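Local coordinates for superoxide dismutase (Chaetomium thermophilum, PDB 4BR6), which converts superoxide into hydrogen peroxide and molecular oxygen at a bound manganese ion, and so probably protects cells from toxic radicals, at residues 79-90 against 182-193. Residues are numbered along the deposited sequence; the frame is centred on the assembly and turned at random.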
loop_
_atom_site.group_PDB
_atom_site.type_symbol
_atom_site.label_atom_id
_atom_site.label_comp_id
_atom_site.label_asym_id
_atom_site.label_seq_id
_atom_site.Cartn_x
_atom_site.Cartn_y
_atom_site.Cartn_z
ATOM N N GLU B 79 26.795 -5.696 -6.392
ATOM C CA GLU B 79 27.589 -6.811 -5.905
ATOM C C GLU B 79 27.243 -8.123 -6.586
ATOM O O GLU B 79 28.125 -8.973 -6.734
ATOM C CB GLU B 79 27.388 -6.989 -4.408
ATOM C CG GLU B 79 27.955 -5.896 -3.557
ATOM C CD GLU B 79 27.749 -6.195 -2.085
ATOM O OE1 GLU B 79 27.071 -7.204 -1.781
ATOM O OE2 GLU B 79 28.253 -5.437 -1.234
ATOM N N ASN B 80 25.977 -8.311 -6.979
ATOM C CA ASN B 80 25.605 -9.556 -7.678
ATOM C C ASN B 80 25.540 -9.396 -9.197
ATOM O O ASN B 80 24.832 -10.116 -9.886
ATOM C CB ASN B 80 24.376 -10.305 -7.068
ATOM C CG ASN B 80 23.020 -9.608 -7.289
ATOM O OD1 ASN B 80 22.299 -9.328 -6.327
ATOM N ND2 ASN B 80 22.640 -9.398 -8.550
ATOM N N LEU B 81 26.323 -8.444 -9.696
ATOM C CA LEU B 81 26.521 -8.249 -11.125
ATOM C C LEU B 81 28.025 -8.325 -11.407
ATOM O O LEU B 81 28.836 -7.826 -10.625
ATOM C CB LEU B 81 25.989 -6.890 -11.602
ATOM C CG LEU B 81 24.474 -6.658 -11.674
ATOM C CD1 LEU B 81 24.190 -5.240 -12.085
ATOM C CD2 LEU B 81 23.785 -7.625 -12.633
ATOM N N ALA B 82 28.391 -8.943 -12.520
ATOM C CA ALA B 82 29.781 -9.008 -12.921
ATOM C C ALA B 82 29.857 -9.223 -14.426
ATOM O O ALA B 82 28.932 -9.773 -15.020
ATOM C CB ALA B 82 30.497 -10.113 -12.172
ATOM N N PRO B 83 30.947 -8.755 -15.057
ATOM C CA PRO B 83 31.121 -8.954 -16.501
ATOM C C PRO B 83 31.037 -10.419 -16.895
ATOM O O PRO B 83 31.488 -11.275 -16.144
ATOM C CB PRO B 83 32.530 -8.420 -16.767
ATOM C CG PRO B 83 33.172 -8.275 -15.405
ATOM C CD PRO B 83 32.077 -8.024 -14.460
ATOM N N ALA B 84 30.467 -10.698 -18.061
ATOM C CA ALA B 84 30.259 -12.075 -18.506
ATOM C C ALA B 84 31.571 -12.825 -18.728
ATOM O O ALA B 84 31.601 -14.051 -18.667
ATOM C CB ALA B 84 29.432 -12.094 -19.776
ATOM N N SER B 85 32.653 -12.086 -18.970
ATOM C CA SER B 85 33.955 -12.692 -19.243
ATOM C C SER B 85 34.621 -13.170 -17.968
ATOM O O SER B 85 35.671 -13.792 -18.023
ATOM C CB SER B 85 34.886 -11.698 -19.943
ATOM O OG SER B 85 35.418 -10.745 -19.040
ATOM N N ARG B 86 34.010 -12.865 -16.826
ATOM C CA ARG B 86 34.574 -13.231 -15.531
ATOM C C ARG B 86 33.574 -13.988 -14.670
ATOM O O ARG B 86 33.257 -15.141 -14.953
ATOM C CB ARG B 86 35.067 -11.989 -14.796
ATOM C CG ARG B 86 36.212 -11.287 -15.471
ATOM C CD ARG B 86 36.760 -10.211 -14.570
ATOM N NE ARG B 86 36.503 -8.878 -15.093
ATOM C CZ ARG B 86 36.365 -7.782 -14.350
ATOM N NH1 ARG B 86 36.447 -7.831 -13.030
ATOM N NH2 ARG B 86 36.146 -6.623 -14.937
ATOM N N GLU B 87 33.077 -13.339 -13.623
ATOM C CA GLU B 87 32.316 -14.027 -12.573
ATOM C C GLU B 87 30.812 -13.903 -12.795
ATOM O O GLU B 87 30.009 -14.344 -11.973
ATOM C CB GLU B 87 32.680 -13.458 -11.199
ATOM C CG GLU B 87 34.060 -12.812 -11.124
ATOM C CD GLU B 87 33.984 -11.307 -11.162
ATOM O OE1 GLU B 87 33.750 -10.689 -10.098
ATOM O OE2 GLU B 87 34.147 -10.744 -12.261
ATOM N N GLY B 88 30.441 -13.304 -13.918
ATOM C CA GLY B 88 29.051 -13.067 -14.232
ATOM C C GLY B 88 28.562 -14.144 -15.162
ATOM O O GLY B 88 29.334 -14.677 -15.955
ATOM N N GLY B 89 27.282 -14.476 -15.051
ATOM C CA GLY B 89 26.677 -15.468 -15.914
ATOM C C GLY B 89 26.908 -16.874 -15.395
ATOM O O GLY B 89 27.324 -17.067 -14.250
ATOM N N GLY B 90 26.645 -17.854 -16.256
ATOM C CA GLY B 90 26.773 -19.250 -15.901
ATOM C C GLY B 90 25.657 -19.655 -14.963
ATOM O O GLY B 90 24.568 -19.085 -15.003
ATOM N N TRP B 182 20.655 -12.396 -16.821
ATOM C CA TRP B 182 21.218 -13.612 -16.248
ATOM C C TRP B 182 22.651 -13.834 -16.700
ATOM O O TRP B 182 23.411 -14.519 -16.028
ATOM C CB TRP B 182 20.351 -14.825 -16.592
ATOM C CG TRP B 182 18.985 -14.691 -15.989
ATOM C CD1 TRP B 182 17.904 -14.119 -16.565
ATOM C CD2 TRP B 182 18.577 -15.091 -14.674
ATOM N NE1 TRP B 182 16.837 -14.143 -15.705
ATOM C CE2 TRP B 182 17.225 -14.733 -14.533
ATOM C CE3 TRP B 182 19.223 -15.711 -13.604
ATOM C CZ2 TRP B 182 16.499 -14.990 -13.375
ATOM C CZ3 TRP B 182 18.501 -15.961 -12.450
ATOM C CH2 TRP B 182 17.152 -15.602 -12.346
ATOM N N ASN B 183 23.014 -13.238 -17.835
ATOM C CA ASN B 183 24.368 -13.348 -18.362
ATOM C C ASN B 183 25.420 -12.614 -17.555
ATOM O O ASN B 183 26.617 -12.851 -17.746
ATOM C CB ASN B 183 24.430 -12.844 -19.799
ATOM C CG ASN B 183 23.764 -13.784 -20.758
ATOM O OD1 ASN B 183 24.320 -14.829 -21.100
ATOM N ND2 ASN B 183 22.564 -13.433 -21.191
ATOM N N VAL B 184 24.975 -11.731 -16.667
ATOM C CA VAL B 184 25.887 -10.929 -15.859
ATOM C C VAL B 184 25.609 -11.014 -14.350
ATOM O O VAL B 184 26.046 -10.149 -13.605
ATOM C CB VAL B 184 25.892 -9.433 -16.314
ATOM C CG1 VAL B 184 26.568 -9.285 -17.686
ATOM C CG2 VAL B 184 24.484 -8.864 -16.353
ATOM N N ILE B 185 24.915 -12.060 -13.898
ATOM C CA ILE B 185 24.693 -12.282 -12.460
ATOM C C ILE B 185 25.897 -12.943 -11.796
ATOM O O ILE B 185 26.318 -14.005 -12.219
ATOM C CB ILE B 185 23.463 -13.195 -12.191
ATOM C CG1 ILE B 185 22.191 -12.550 -12.736
ATOM C CG2 ILE B 185 23.307 -13.489 -10.691
ATOM C CD1 ILE B 185 21.881 -11.193 -12.141
ATOM N N ASN B 186 26.430 -12.332 -10.737
ATOM C CA ASN B 186 27.581 -12.898 -10.035
ATOM C C ASN B 186 27.176 -13.986 -9.032
ATOM O O ASN B 186 26.860 -13.693 -7.884
ATOM C CB ASN B 186 28.389 -11.813 -9.319
ATOM C CG ASN B 186 29.734 -12.316 -8.846
ATOM O OD1 ASN B 186 29.907 -13.510 -8.633
ATOM N ND2 ASN B 186 30.705 -11.414 -8.712
ATOM N N TRP B 187 27.221 -15.249 -9.456
ATOM C CA TRP B 187 26.760 -16.344 -8.605
ATOM C C TRP B 187 27.767 -16.697 -7.535
ATOM O O TRP B 187 27.477 -17.479 -6.644
ATOM C CB TRP B 187 26.398 -17.584 -9.418
ATOM C CG TRP B 187 25.154 -17.367 -10.194
ATOM C CD1 TRP B 187 25.047 -17.201 -11.532
ATOM C CD2 TRP B 187 23.833 -17.241 -9.664
ATOM N NE1 TRP B 187 23.738 -16.991 -11.880
ATOM C CE2 TRP B 187 22.974 -17.009 -10.749
ATOM C CE3 TRP B 187 23.295 -17.299 -8.377
ATOM C CZ2 TRP B 187 21.611 -16.849 -10.589
ATOM C CZ3 TRP B 187 21.946 -17.141 -8.227
ATOM C CH2 TRP B 187 21.117 -16.919 -9.324
ATOM N N LYS B 188 28.949 -16.106 -7.612
ATOM C CA LYS B 188 29.926 -16.263 -6.545
ATOM C C LYS B 188 29.530 -15.376 -5.363
ATOM O O LYS B 188 29.622 -15.781 -4.210
ATOM C CB LYS B 188 31.332 -15.945 -7.058
ATOM C CG LYS B 188 32.399 -15.835 -5.987
ATOM C CD LYS B 188 33.791 -16.183 -6.520
ATOM C CE LYS B 188 34.095 -15.538 -7.859
ATOM N NZ LYS B 188 33.954 -14.059 -7.840
ATOM N N THR B 189 29.053 -14.173 -5.645
ATOM C CA THR B 189 28.558 -13.306 -4.572
ATOM C C THR B 189 27.361 -13.956 -3.885
ATOM O O THR B 189 27.266 -13.960 -2.669
ATOM C CB THR B 189 28.123 -11.928 -5.101
ATOM O OG1 THR B 189 29.244 -11.268 -5.685
ATOM C CG2 THR B 189 27.569 -11.064 -3.990
ATOM N N VAL B 190 26.439 -14.490 -4.679
ATOM C CA VAL B 190 25.222 -15.100 -4.142
ATOM C C VAL B 190 25.549 -16.248 -3.199
ATOM O O VAL B 190 24.937 -16.386 -2.155
ATOM C CB VAL B 190 24.322 -15.639 -5.275
ATOM C CG1 VAL B 190 23.052 -16.291 -4.709
ATOM C CG2 VAL B 190 23.994 -14.522 -6.249
ATOM N N ALA B 191 26.520 -17.070 -3.576
ATOM C CA ALA B 191 26.886 -18.231 -2.776
ATOM C C ALA B 191 27.574 -17.821 -1.483
ATOM O O ALA B 191 27.495 -18.532 -0.478
ATOM C CB ALA B 191 27.784 -19.151 -3.585
ATOM N N GLN B 192 28.266 -16.688 -1.509
ATOM C CA GLN B 192 28.842 -16.123 -0.294
ATOM C C GLN B 192 27.733 -15.738 0.665
ATOM O O GLN B 192 27.763 -16.108 1.832
ATOM C CB GLN B 192 29.709 -14.906 -0.619
ATOM C CG GLN B 192 31.160 -15.242 -0.921
ATOM C CD GLN B 192 31.772 -14.365 -1.989
ATOM O OE1 GLN B 192 31.539 -13.154 -2.040
ATOM N NE2 GLN B 192 32.562 -14.979 -2.864
ATOM N N ARG B 193 26.745 -15.005 0.165
ATOM C CA ARG B 193 25.597 -14.610 0.973
ATOM C C ARG B 193 24.874 -15.840 1.502
ATOM O O ARG B 193 24.464 -15.882 2.664
ATOM C CB ARG B 193 24.631 -13.778 0.135
ATOM C CG ARG B 193 25.230 -12.493 -0.360
ATOM C CD ARG B 193 24.332 -11.844 -1.383
ATOM N NE ARG B 193 24.798 -10.516 -1.755
ATOM C CZ ARG B 193 24.303 -9.804 -2.763
ATOM N NH1 ARG B 193 23.323 -10.289 -3.511
ATOM N NH2 ARG B 193 24.791 -8.602 -3.023
HETATM O O HOH W 1 30.475 -8.813 -8.006
HETATM O O HOH W 2 28.065 -16.761 -11.928
HETATM O O HOH W 3 22.696 -16.629 -14.601
#
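The guanidinium of Arg193 meets Glu79 and Asn80 at its edge, while Thr189 CG2 lies over one face. Ile185 CG2 lies over the rim of one face of the Trp187 ring, whose edge meets Gly89 O (3.5 Å from Trp187 CD1), Trp182 CZ3 and a water bonded to Trp187 NE1. Arg193 NH2 forms a salt bridge with Glu79 OE1 at 2.9 Å; Arg193 NH1 reaches an in-plane lone pair of Asn80 OD1 at 3.1 Å. Arginine suits a place needing several coplanar N-H groups, for NH1 also bonds to Leu156 O and NH2 to Leu76 O; an alanine here would probably leave Glu79 without its charge partner and Asn80 OD1 with Gly158 N alone. Besides its methyl, Thr189 offers OG1 to Glu79 O, ending helix 61-79. Asparagine suits the N-cap: Asn186 CG, anti to N (chi1 -167°), brings OD1 to Lys188 N and Thr189 N. Leu81, its side chain about 10 Å from the manganese, forms a single backbone bridge with Ile185, Ala82 N bonding to Val184 O. The contact ties helix 61-79 of the alpha-hairpin domain to helix 187-195 of the C-terminal domain, with Val190 and Ile185 resting on Met157 of strand 153-160 and Trp187 on Phe110 of helix 107-119.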